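Local coordinates for protein halorhodopsin (Halobacterium salinarum, PDB 2JAF) that acts as a light-driven chloride pump in the membrane, carrying retinal as its chromophore, at residues 32-37 and 77-81; 104-109 and 214-219; 209-214 and 233-238. The protein carries 2 engineered substitutions. All blocks are in the same frame, centred on the assembly; numbering follows the deposited sequence.

Contact 1 of 3, residues 32-37 and 77-81; sequences SLWVNV and YLGLL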
loop_
_atom_site.group_PDB
_atom_site.type_symbol
_atom_site.label_atom_id
_atom_site.label_comp_id
_atom_site.label_asym_id
_atom_site.label_seq_id
_atom_site.Cartn_x
_atom_site.Cartn_y
_atom_site.Cartn_z
ATOM N N SER A 32 6.240 -0.082 -28.685
ATOM C CA SER A 32 6.748 0.561 -27.476
ATOM C C SER A 32 6.480 -0.288 -26.234
ATOM O O SER A 32 7.140 -0.126 -25.205
ATOM C CB SER A 32 6.109 1.943 -27.295
ATOM O OG SER A 32 4.748 1.835 -26.915
ATOM N N LEU A 33 5.510 -1.193 -26.326
ATOM C CA LEU A 33 5.174 -2.053 -25.201
ATOM C C LEU A 33 5.886 -3.405 -25.283
ATOM O O LEU A 33 6.494 -3.855 -24.311
ATOM C CB LEU A 33 3.658 -2.264 -25.142
ATOM C CG LEU A 33 2.822 -0.981 -25.159
ATOM C CD1 LEU A 33 1.338 -1.338 -25.161
ATOM C CD2 LEU A 33 3.171 -0.117 -23.950
ATOM N N TRP A 34 5.817 -4.056 -26.441
ATOM C CA TRP A 34 6.472 -5.353 -26.602
ATOM C C TRP A 34 7.976 -5.262 -26.416
ATOM O O TRP A 34 8.596 -6.181 -25.883
ATOM C CB TRP A 34 6.175 -5.950 -27.980
ATOM C CG TRP A 34 4.821 -6.576 -28.075
ATOM C CD1 TRP A 34 3.783 -6.171 -28.866
ATOM C CD2 TRP A 34 4.349 -7.714 -27.342
ATOM N NE1 TRP A 34 2.690 -6.987 -28.667
ATOM C CE2 TRP A 34 3.010 -7.941 -27.738
ATOM C CE3 TRP A 34 4.925 -8.564 -26.388
ATOM C CZ2 TRP A 34 2.237 -8.984 -27.212
ATOM C CZ3 TRP A 34 4.155 -9.602 -25.864
ATOM C CH2 TRP A 34 2.824 -9.801 -26.279
ATOM N N VAL A 35 8.560 -4.152 -26.851
ATOM C CA VAL A 35 9.999 -3.971 -26.728
ATOM C C VAL A 35 10.438 -4.101 -25.272
ATOM O O VAL A 35 11.463 -4.718 -24.987
ATOM C CB VAL A 35 10.452 -2.595 -27.286
ATOM C CG1 VAL A 35 9.807 -1.465 -26.500
ATOM C CG2 VAL A 35 11.967 -2.479 -27.215
ATOM N N ASN A 36 9.669 -3.542 -24.338
ATOM C CA ASN A 36 10.079 -3.641 -22.945
ATOM C C ASN A 36 9.709 -4.937 -22.249
ATOM O O ASN A 36 10.267 -5.261 -21.206
ATOM C CB ASN A 36 9.612 -2.421 -22.144
ATOM C CG ASN A 36 10.561 -1.246 -22.309
ATOM O OD1 ASN A 36 11.672 -1.410 -22.826
ATOM N ND2 ASN A 36 10.145 -0.068 -21.870
ATOM N N VAL A 37 8.768 -5.688 -22.809
ATOM C CA VAL A 37 8.451 -6.975 -22.212
ATOM C C VAL A 37 9.713 -7.806 -22.449
ATOM O O VAL A 37 10.176 -8.535 -21.572
ATOM C CB VAL A 37 7.247 -7.651 -22.905
ATOM C CG1 VAL A 37 7.167 -9.119 -22.496
ATOM C CG2 VAL A 37 5.958 -6.940 -22.511
ATOM N N TYR A 77 3.819 -3.676 -18.237
ATOM C CA TYR A 77 3.629 -3.768 -19.668
ATOM C C TYR A 77 2.577 -4.801 -20.082
ATOM O O TYR A 77 1.887 -4.609 -21.083
ATOM C CB TYR A 77 4.978 -4.007 -20.352
ATOM C CG TYR A 77 5.791 -2.726 -20.421
ATOM C CD1 TYR A 77 5.491 -1.738 -21.364
ATOM C CD2 TYR A 77 6.799 -2.466 -19.492
ATOM C CE1 TYR A 77 6.172 -0.516 -21.378
ATOM C CE2 TYR A 77 7.485 -1.245 -19.495
ATOM C CZ TYR A 77 7.165 -0.280 -20.436
ATOM O OH TYR A 77 7.823 0.933 -20.420
ATOM N N LEU A 78 2.442 -5.876 -19.314
ATOM C CA LEU A 78 1.422 -6.883 -19.614
ATOM C C LEU A 78 0.047 -6.255 -19.373
ATOM O O LEU A 78 -0.903 -6.507 -20.111
ATOM C CB LEU A 78 1.582 -8.105 -18.704
ATOM C CG LEU A 78 2.876 -8.905 -18.834
ATOM C CD1 LEU A 78 2.888 -10.020 -17.789
ATOM C CD2 LEU A 78 2.989 -9.477 -20.246
ATOM N N GLY A 79 -0.052 -5.446 -18.325
ATOM C CA GLY A 79 -1.313 -4.789 -18.024
ATOM C C GLY A 79 -1.703 -3.901 -19.189
ATOM O O GLY A 79 -2.863 -3.879 -19.615
ATOM N N LEU A 80 -0.721 -3.174 -19.720
ATOM C CA LEU A 80 -0.966 -2.288 -20.852
ATOM C C LEU A 80 -1.288 -3.062 -22.129
ATOM O O LEU A 80 -2.283 -2.793 -22.798
ATOM C CB LEU A 80 0.256 -1.393 -21.093
ATOM C CG LEU A 80 0.658 -0.476 -19.934
ATOM C CD1 LEU A 80 1.904 0.327 -20.317
ATOM C CD2 LEU A 80 -0.495 0.456 -19.590
ATOM N N LEU A 81 -0.434 -4.021 -22.471
ATOM C CA LEU A 81 -0.636 -4.820 -23.674
ATOM C C LEU A 81 -2.007 -5.482 -23.702
ATOM O O LEU A 81 -2.698 -5.466 -24.728
ATOM C CB LEU A 81 0.457 -5.892 -23.779
ATOM C CG LEU A 81 1.776 -5.451 -24.423
ATOM C CD1 LEU A 81 2.810 -6.564 -24.321
ATOM C CD2 LEU A 81 1.523 -5.089 -25.880
#

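Contact 2 of 3, residues 104-109 and 214-219; sequences SQWGRY and WAVGVE. With PLM (palmitic acid), chain E.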
loop_
_atom_site.group_PDB
_atom_site.type_symbol
_atom_site.label_atom_id
_atom_site.label_comp_id
_atom_site.label_asym_id
_atom_site.label_seq_id
_atom_site.Cartn_x
_atom_site.Cartn_y
_atom_site.Cartn_z
ATOM N N SER A 104 -5.438 6.633 -22.381
ATOM C CA SER A 104 -4.630 6.845 -21.184
ATOM C C SER A 104 -4.026 5.544 -20.668
ATOM O O SER A 104 -4.745 4.638 -20.256
ATOM C CB SER A 104 -5.483 7.475 -20.077
ATOM O OG SER A 104 -4.749 7.578 -18.868
ATOM N N GLN A 105 -2.700 5.454 -20.699
ATOM C CA GLN A 105 -2.003 4.266 -20.212
ATOM C C GLN A 105 -1.856 4.444 -18.707
ATOM O O GLN A 105 -0.745 4.546 -18.184
ATOM C CB GLN A 105 -0.619 4.151 -20.868
ATOM C CG GLN A 105 -0.647 4.081 -22.392
ATOM C CD GLN A 105 0.733 3.867 -23.003
ATOM O OE1 GLN A 105 1.702 4.531 -22.630
ATOM N NE2 GLN A 105 0.822 2.948 -23.957
ATOM N N TRP A 106 -2.988 4.484 -18.011
ATOM C CA TRP A 106 -2.979 4.689 -16.569
ATOM C C TRP A 106 -2.311 3.578 -15.770
ATOM O O TRP A 106 -1.969 3.768 -14.601
ATOM C CB TRP A 106 -4.399 4.941 -16.044
ATOM C CG TRP A 106 -5.384 3.834 -16.246
ATOM C CD1 TRP A 106 -6.305 3.725 -17.253
ATOM C CD2 TRP A 106 -5.599 2.712 -15.384
ATOM N NE1 TRP A 106 -7.080 2.611 -17.064
ATOM C CE2 TRP A 106 -6.670 1.968 -15.925
ATOM C CE3 TRP A 106 -4.990 2.262 -14.204
ATOM C CZ2 TRP A 106 -7.148 0.798 -15.327
ATOM C CZ3 TRP A 106 -5.465 1.098 -13.611
ATOM C CH2 TRP A 106 -6.535 0.381 -14.175
ATOM N N GLY A 107 -2.121 2.421 -16.398
ATOM C CA GLY A 107 -1.455 1.335 -15.709
ATOM C C GLY A 107 -0.008 1.705 -15.425
ATOM O O GLY A 107 0.607 1.176 -14.500
ATOM N N ARG A 108 0.558 2.611 -16.216
ATOM C CA ARG A 108 1.940 3.011 -15.955
ATOM C C ARG A 108 1.997 3.706 -14.602
ATOM O O ARG A 108 2.809 3.365 -13.741
ATOM C CB ARG A 108 2.452 3.978 -17.026
ATOM C CG ARG A 108 2.773 3.374 -18.380
ATOM C CD ARG A 108 3.391 4.442 -19.290
ATOM N NE ARG A 108 3.661 3.982 -20.648
ATOM C CZ ARG A 108 4.749 3.311 -21.026
ATOM N NH1 ARG A 108 5.698 3.004 -20.143
ATOM N NH2 ARG A 108 4.896 2.969 -22.294
ATOM N N TYR A 109 1.110 4.679 -14.415
ATOM C CA TYR A 109 1.069 5.459 -13.190
ATOM C C TYR A 109 0.812 4.574 -11.980
ATOM O O TYR A 109 1.432 4.744 -10.926
ATOM C CB TYR A 109 0.005 6.565 -13.324
ATOM C CG TYR A 109 -0.014 7.197 -14.709
ATOM C CD1 TYR A 109 1.175 7.417 -15.415
ATOM C CD2 TYR A 109 -1.214 7.545 -15.329
ATOM C CE1 TYR A 109 1.166 7.960 -16.701
ATOM C CE2 TYR A 109 -1.233 8.088 -16.616
ATOM C CZ TYR A 109 -0.039 8.292 -17.296
ATOM O OH TYR A 109 -0.051 8.817 -18.570
ATOM N N TRP A 214 4.767 13.742 -19.550
ATOM C CA TRP A 214 3.348 13.905 -19.215
ATOM C C TRP A 214 2.840 15.269 -19.671
ATOM O O TRP A 214 1.783 15.376 -20.303
ATOM C CB TRP A 214 3.123 13.779 -17.708
ATOM C CG TRP A 214 1.677 13.514 -17.332
ATOM C CD1 TRP A 214 1.090 12.297 -17.165
ATOM C CD2 TRP A 214 0.644 14.491 -17.107
ATOM N NE1 TRP A 214 -0.242 12.448 -16.846
ATOM C CE2 TRP A 214 -0.541 13.784 -16.806
ATOM C CE3 TRP A 214 0.607 15.891 -17.132
ATOM C CZ2 TRP A 214 -1.756 14.432 -16.529
ATOM C CZ3 TRP A 214 -0.609 16.539 -16.856
ATOM C CH2 TRP A 214 -1.766 15.805 -16.560
ATOM N N ALA A 215 3.606 16.309 -19.348
ATOM C CA ALA A 215 3.248 17.678 -19.705
ATOM C C ALA A 215 3.270 17.960 -21.205
ATOM O O ALA A 215 2.414 18.681 -21.714
ATOM C CB ALA A 215 4.170 18.660 -18.986
ATOM N N VAL A 216 4.256 17.414 -21.910
ATOM C CA VAL A 216 4.365 17.641 -23.348
ATOM C C VAL A 216 3.395 16.768 -24.144
ATOM O O VAL A 216 2.885 17.188 -25.192
ATOM C CB VAL A 216 5.816 17.387 -23.828
ATOM C CG1 VAL A 216 5.903 17.470 -25.349
ATOM C CG2 VAL A 216 6.740 18.410 -23.193
ATOM N N GLY A 217 3.131 15.571 -23.625
ATOM C CA GLY A 217 2.237 14.631 -24.285
ATOM C C GLY A 217 0.747 14.932 -24.268
ATOM O O GLY A 217 0.293 15.937 -23.726
ATOM N N VAL A 218 -0.018 14.010 -24.849
ATOM C CA VAL A 218 -1.465 14.135 -24.989
ATOM C C VAL A 218 -2.298 14.380 -23.731
ATOM O O VAL A 218 -3.319 15.061 -23.795
ATOM C CB VAL A 218 -2.038 12.896 -25.734
ATOM C CG1 VAL A 218 -1.809 11.632 -24.909
ATOM C CG2 VAL A 218 -3.517 13.094 -26.018
ATOM N N GLU A 219 -1.880 13.841 -22.593
ATOM C CA GLU A 219 -2.649 14.034 -21.368
ATOM C C GLU A 219 -2.349 15.373 -20.697
ATOM O O GLU A 219 -3.114 15.843 -19.848
ATOM C CB GLU A 219 -2.393 12.864 -20.414
ATOM C CG GLU A 219 -2.825 11.532 -21.026
ATOM C CD GLU A 219 -2.573 10.331 -20.133
ATOM O OE1 GLU A 219 -3.379 10.063 -19.218
ATOM O OE2 GLU A 219 -1.554 9.649 -20.358
HETATM C C1 PLM E . -10.699 3.865 -15.803
HETATM O O1 PLM E . -10.812 2.968 -16.660
HETATM O O2 PLM E . -11.514 4.809 -15.710
HETATM C C2 PLM E . -9.517 3.784 -14.850
HETATM C C3 PLM E . -9.781 3.448 -13.385
HETATM C C4 PLM E . -8.430 3.391 -12.677
HETATM C C5 PLM E . -8.472 3.062 -11.196
HETATM C C6 PLM E . -8.531 1.573 -10.919
HETATM C C7 PLM E . -7.323 1.061 -10.155
HETATM C C8 PLM E . -7.428 -0.426 -9.890
HETATM C C9 PLM E . -6.217 -0.907 -9.104
HETATM C CA PLM E . -6.276 -2.395 -8.810
HETATM C CB PLM E . -5.252 -2.985 -7.850
HETATM C CC PLM E . -5.270 -2.440 -6.432
HETATM C CD PLM E . -4.240 -3.156 -5.581
HETATM C CE PLM E . -4.251 -2.611 -4.153
HETATM C CF PLM E . -2.806 -2.502 -3.681
HETATM C CG PLM E . -2.725 -1.951 -2.267
#

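Contact 3 of 3, residues 209-214 and 233-238; sequences GYPIVW and AYSVLD. With RET (retinal), chain G.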
loop_
_atom_site.group_PDB
_atom_site.type_symbol
_atom_site.label_atom_id
_atom_site.label_comp_id
_atom_site.label_asym_id
_atom_site.label_seq_id
_atom_site.Cartn_x
_atom_site.Cartn_y
_atom_site.Cartn_z
ATOM N N GLY A 209 12.480 13.267 -16.412
ATOM C CA GLY A 209 11.933 13.061 -17.740
ATOM C C GLY A 209 10.456 12.681 -17.731
ATOM O O GLY A 209 9.714 13.040 -18.647
ATOM N N TYR A 210 10.011 11.960 -16.703
ATOM C CA TYR A 210 8.610 11.540 -16.671
ATOM C C TYR A 210 7.596 12.684 -16.629
ATOM O O TYR A 210 6.647 12.689 -17.412
ATOM C CB TYR A 210 8.375 10.544 -15.527
ATOM C CG TYR A 210 9.112 9.241 -15.754
ATOM C CD1 TYR A 210 10.477 9.130 -15.468
ATOM C CD2 TYR A 210 8.455 8.124 -16.271
ATOM C CE1 TYR A 210 11.167 7.928 -15.688
ATOM C CE2 TYR A 210 9.135 6.919 -16.498
ATOM C CZ TYR A 210 10.489 6.829 -16.202
ATOM O OH TYR A 210 11.156 5.639 -16.401
ATOM N N PRO A 211 7.771 13.667 -15.727
ATOM C CA PRO A 211 6.779 14.751 -15.731
ATOM C C PRO A 211 6.856 15.612 -16.995
ATOM O O PRO A 211 5.884 16.271 -17.365
ATOM C CB PRO A 211 7.100 15.530 -14.452
ATOM C CG PRO A 211 8.564 15.212 -14.183
ATOM C CD PRO A 211 8.626 13.739 -14.529
ATOM N N ILE A 212 8.006 15.603 -17.667
ATOM C CA ILE A 212 8.147 16.375 -18.899
ATOM C C ILE A 212 7.322 15.694 -19.984
ATOM O O ILE A 212 6.601 16.352 -20.733
ATOM C CB ILE A 212 9.627 16.458 -19.342
ATOM C CG1 ILE A 212 10.401 17.317 -18.340
ATOM C CG2 ILE A 212 9.733 17.043 -20.748
ATOM C CD1 ILE A 212 11.884 17.452 -18.644
ATOM N N VAL A 213 7.429 14.370 -20.067
ATOM C CA VAL A 213 6.675 13.619 -21.060
ATOM C C VAL A 213 5.180 13.815 -20.812
ATOM O O VAL A 213 4.416 14.032 -21.753
ATOM C CB VAL A 213 6.995 12.102 -20.993
ATOM C CG1 VAL A 213 6.019 11.325 -21.869
ATOM C CG2 VAL A 213 8.423 11.843 -21.477
ATOM N N TRP A 214 4.767 13.742 -19.550
ATOM C CA TRP A 214 3.348 13.905 -19.215
ATOM C C TRP A 214 2.840 15.269 -19.671
ATOM O O TRP A 214 1.783 15.376 -20.303
ATOM C CB TRP A 214 3.123 13.779 -17.708
ATOM C CG TRP A 214 1.677 13.514 -17.332
ATOM C CD1 TRP A 214 1.090 12.297 -17.165
ATOM C CD2 TRP A 214 0.644 14.491 -17.107
ATOM N NE1 TRP A 214 -0.242 12.448 -16.846
ATOM C CE2 TRP A 214 -0.541 13.784 -16.806
ATOM C CE3 TRP A 214 0.607 15.891 -17.132
ATOM C CZ2 TRP A 214 -1.756 14.432 -16.529
ATOM C CZ3 TRP A 214 -0.609 16.539 -16.856
ATOM C CH2 TRP A 214 -1.766 15.805 -16.560
ATOM N N ALA A 233 8.300 7.447 -25.391
ATOM C CA ALA A 233 9.126 8.283 -24.528
ATOM C C ALA A 233 9.239 7.636 -23.147
ATOM O O ALA A 233 10.338 7.505 -22.602
ATOM C CB ALA A 233 8.527 9.695 -24.419
ATOM N N TYR A 234 8.101 7.233 -22.586
ATOM C CA TYR A 234 8.084 6.583 -21.275
ATOM C C TYR A 234 8.874 5.267 -21.321
ATOM O O TYR A 234 9.618 4.940 -20.391
ATOM C CB TYR A 234 6.643 6.273 -20.844
ATOM C CG TYR A 234 5.796 7.462 -20.420
ATOM C CD1 TYR A 234 6.225 8.334 -19.422
ATOM C CD2 TYR A 234 4.519 7.656 -20.956
ATOM C CE1 TYR A 234 5.403 9.366 -18.960
ATOM C CE2 TYR A 234 3.690 8.684 -20.500
ATOM C CZ TYR A 234 4.134 9.530 -19.504
ATOM O OH TYR A 234 3.308 10.527 -19.025
ATOM N N SER A 235 8.700 4.507 -22.399
ATOM C CA SER A 235 9.393 3.234 -22.550
ATOM C C SER A 235 10.899 3.422 -22.570
ATOM O O SER A 235 11.626 2.653 -21.949
ATOM C CB SER A 235 8.936 2.515 -23.822
ATOM O OG SER A 235 7.594 2.075 -23.678
ATOM N N VAL A 236 11.373 4.439 -23.281
ATOM C CA VAL A 236 12.811 4.696 -23.321
ATOM C C VAL A 236 13.298 5.111 -21.931
ATOM O O VAL A 236 14.376 4.713 -21.495
ATOM C CB VAL A 236 13.167 5.809 -24.325
ATOM C CG1 VAL A 236 14.633 6.207 -24.170
ATOM C CG2 VAL A 236 12.902 5.323 -25.743
ATOM N N LEU A 237 12.509 5.921 -21.233
ATOM C CA LEU A 237 12.904 6.340 -19.890
ATOM C C LEU A 237 13.011 5.114 -18.987
ATOM O O LEU A 237 13.952 4.993 -18.197
ATOM C CB LEU A 237 11.894 7.338 -19.314
ATOM C CG LEU A 237 11.992 8.748 -19.903
ATOM C CD1 LEU A 237 10.847 9.595 -19.383
ATOM C CD2 LEU A 237 13.350 9.380 -19.504
ATOM N N ASP A 238 12.047 4.203 -19.108
ATOM C CA ASP A 238 12.049 2.979 -18.307
ATOM C C ASP A 238 13.310 2.149 -18.558
ATOM O O ASP A 238 13.869 1.563 -17.626
ATOM C CB ASP A 238 10.827 2.115 -18.633
ATOM C CG ASP A 238 9.582 2.518 -17.857
ATOM O OD1 ASP A 238 9.630 3.469 -17.048
ATOM O OD2 ASP A 238 8.539 1.861 -18.061
HETATM C C1 RET G . 4.064 12.241 -13.125
HETATM C C2 RET G . 2.996 13.409 -13.375
HETATM C C3 RET G . 2.766 14.396 -12.205
HETATM C C4 RET G . 4.128 15.132 -11.812
HETATM C C5 RET G . 5.360 14.169 -11.579
HETATM C C6 RET G . 5.366 12.752 -12.213
HETATM C C7 RET G . 6.513 11.844 -11.872
HETATM C C8 RET G . 6.763 10.535 -12.145
HETATM C C9 RET G . 8.028 9.880 -11.945
HETATM C C10 RET G . 7.974 8.578 -12.447
HETATM C C11 RET G . 9.035 7.698 -12.432
HETATM C C12 RET G . 8.894 6.432 -13.021
HETATM C C13 RET G . 9.931 5.411 -12.982
HETATM C C14 RET G . 9.520 4.195 -13.602
HETATM C C15 RET G . 10.198 3.001 -13.535
HETATM C C16 RET G . 3.237 11.128 -12.385
HETATM C C17 RET G . 4.505 11.738 -14.595
HETATM C C18 RET G . 6.488 14.742 -10.737
HETATM C C19 RET G . 9.338 10.670 -11.379
HETATM C C20 RET G . 11.322 5.660 -12.372
#

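Contact 1 of 3, residues 32-37 and 77-81
Asn36 and Tyr77 hold the inner, buried side of this contact. The amide ND2 of Asn36 donates to Tyr77 OH at 2.9 Å with an N-H...O angle of 155°, the oxygen lying close to the amide plane. Asn36 CB sits over one face of the phenol, 3.7 Å from the Tyr77 ring centroid, in a CH-pi contact, with the amide plane steeply inclined to the ring. Tyr77 OH is hydrogen-bonded to Asp238 OD2, its strongest partner, and to Arg108 NH1, and Asn36 ND2 also bonds to Ser235 O. Leu33 CD2 closes in at the ring edge, in its plane. Two transmembrane helices of the microbial rhodopsin seven-helix bundle, 27-50 and 58-82, meet here; the axes of segments 32-37 and 77-81 pass 9.6 Å apart at 149°, roughly antiparallel, and the backbones come nearest at Leu33 and Tyr77. Leu33, Tyr77 and Leu81 are buried and tightly packed: Leu81 runs past Leu33 in the opposite direction, its CD2 3.6 Å from Leu33 CB. Farther out, Val37 is partly exposed, its CG2 3.7 Å from Leu81 CD1, and Trp34 lies at the exposed rim. Trp34 starts away from the second helix, but with CG anti to the carbonyl carbon (chi1 -79°) the indole swings back, Leu81 CD1 standing 3.4 Å from the Trp34 six-membered ring centroid. Phe160 of a neighbouring subunit packs on both.

Contact 2 of 3, residues 104-109 and 214-219
Trp214 opens the contact by bringing its indole to Tyr109, where the last turn of helix 193-216 meets the start of helix 106-127 in the seven-helix rhodopsin bundle. The two aromatics form an offset edge-to-face pair, with the edge of Trp214 toward the face of Tyr109, centroids 5.7 Å apart and planes at 66°. The indole CD1 lies 3.9 Å from Tyr109 OH. Trp214 NE1 is buried here with no partner in the model, and Trp214 itself belongs to the retinal pocket. At Gly217 the chain leaves helical geometry, and the turn that follows brings Glu219 back to the indole, its CB over one face, toward the rim. CG and CD of Glu219 run on extended (chi2 179°), which carries the carboxylate across to the first segment, where it takes two bonds, one on each oxygen. Ser104 OG donates to OE1 of Glu219 at 2.9 Å, arriving from above the carboxylate plane. On the other flank of the first segment Trp106 faces the bound palmitic acid, whose C2 lies 3.5 Å from Trp106 NE1 over one ring face; with an alanine in its place, C2 and C4 of the acid would probably lose the flat indole face they lie against. Tyr109 and Glu219 come from opposite directions, ring and carboxylate planes 36° apart, and OE2 meets the phenol at its edge, near the ring plane, Tyr109 OH donating to Glu219 OE2 in a very short bond of 2.5 Å.

Contact 3 of 3, residues 209-214 and 233-238
Tyr210 lies layered between retinal and Leu237, at the heart of an antiparallel helix pair of the seven-helix rhodopsin fold. Segments 209-214 and 233-238, of helices 193-216 and 227-255, run with axes 10.0 Å apart, and the first is kinked at Pro211, whose N makes no bond to the preceding turn. With CG anti to the carbonyl carbon (chi1 -66°), Tyr210 carries its ring alongside and its hydroxyl end closer to the partner helix. Retinal C12 covers one face of it, 3.5 Å from Tyr210 CE2; over the opposite face Leu237 CD1 stands 3.9 Å from the ring centroid. That sandwich holds the phenol flat beside the polyene. Pro211 adds to the pocket, its CB against retinal C5. Leu237 CD1 also presses on the backbone of Gly209, 3.5 Å from Gly209 C. Val213 is pinned by its two methyls: CG1, anti to the backbone N (chi1 170°), sits over the Tyr234 ring, 3.6 Å from its centroid, while CG2 meets Ala233 CB. Tyr234 and Trp214 lie side by side, pointing the same way, and the phenol oxygen comes up at the indole's edge, Tyr234 OH to Trp214 CD1 3.4 Å. Asp238 OD2 is hydrogen-bonded to Tyr77 OH, while OD1 lies 3.5 Å from retinal C14 and uses its anti lone pair, away from OD2, to accept from Tyr210 OH at 2.7 Å.

In the fold
Contacts 2 and 3 share Trp214 and helix 193-216, and their centres lie about 9 Å apart; contact 1 is about 15 Å from each. In contact 2 the touching residues are all buried, a carboxylate held by two hydroxyls next to an aromatic pair. Contact 3 is partly buried and borders retinal, combining apolar packing with one phenol-acid bond. Contact 1 has a polar inner edge and an apolar outer one that meets another subunit. The three converge on a buried polar cluster: Arg108 of contact 2 bonds to Tyr77 of contact 1 and Ser235 of contact 3, while Ser32 O accepts from Ser235 OG. These bonds tie four helices together, with Asp238 linking the cluster to retinal.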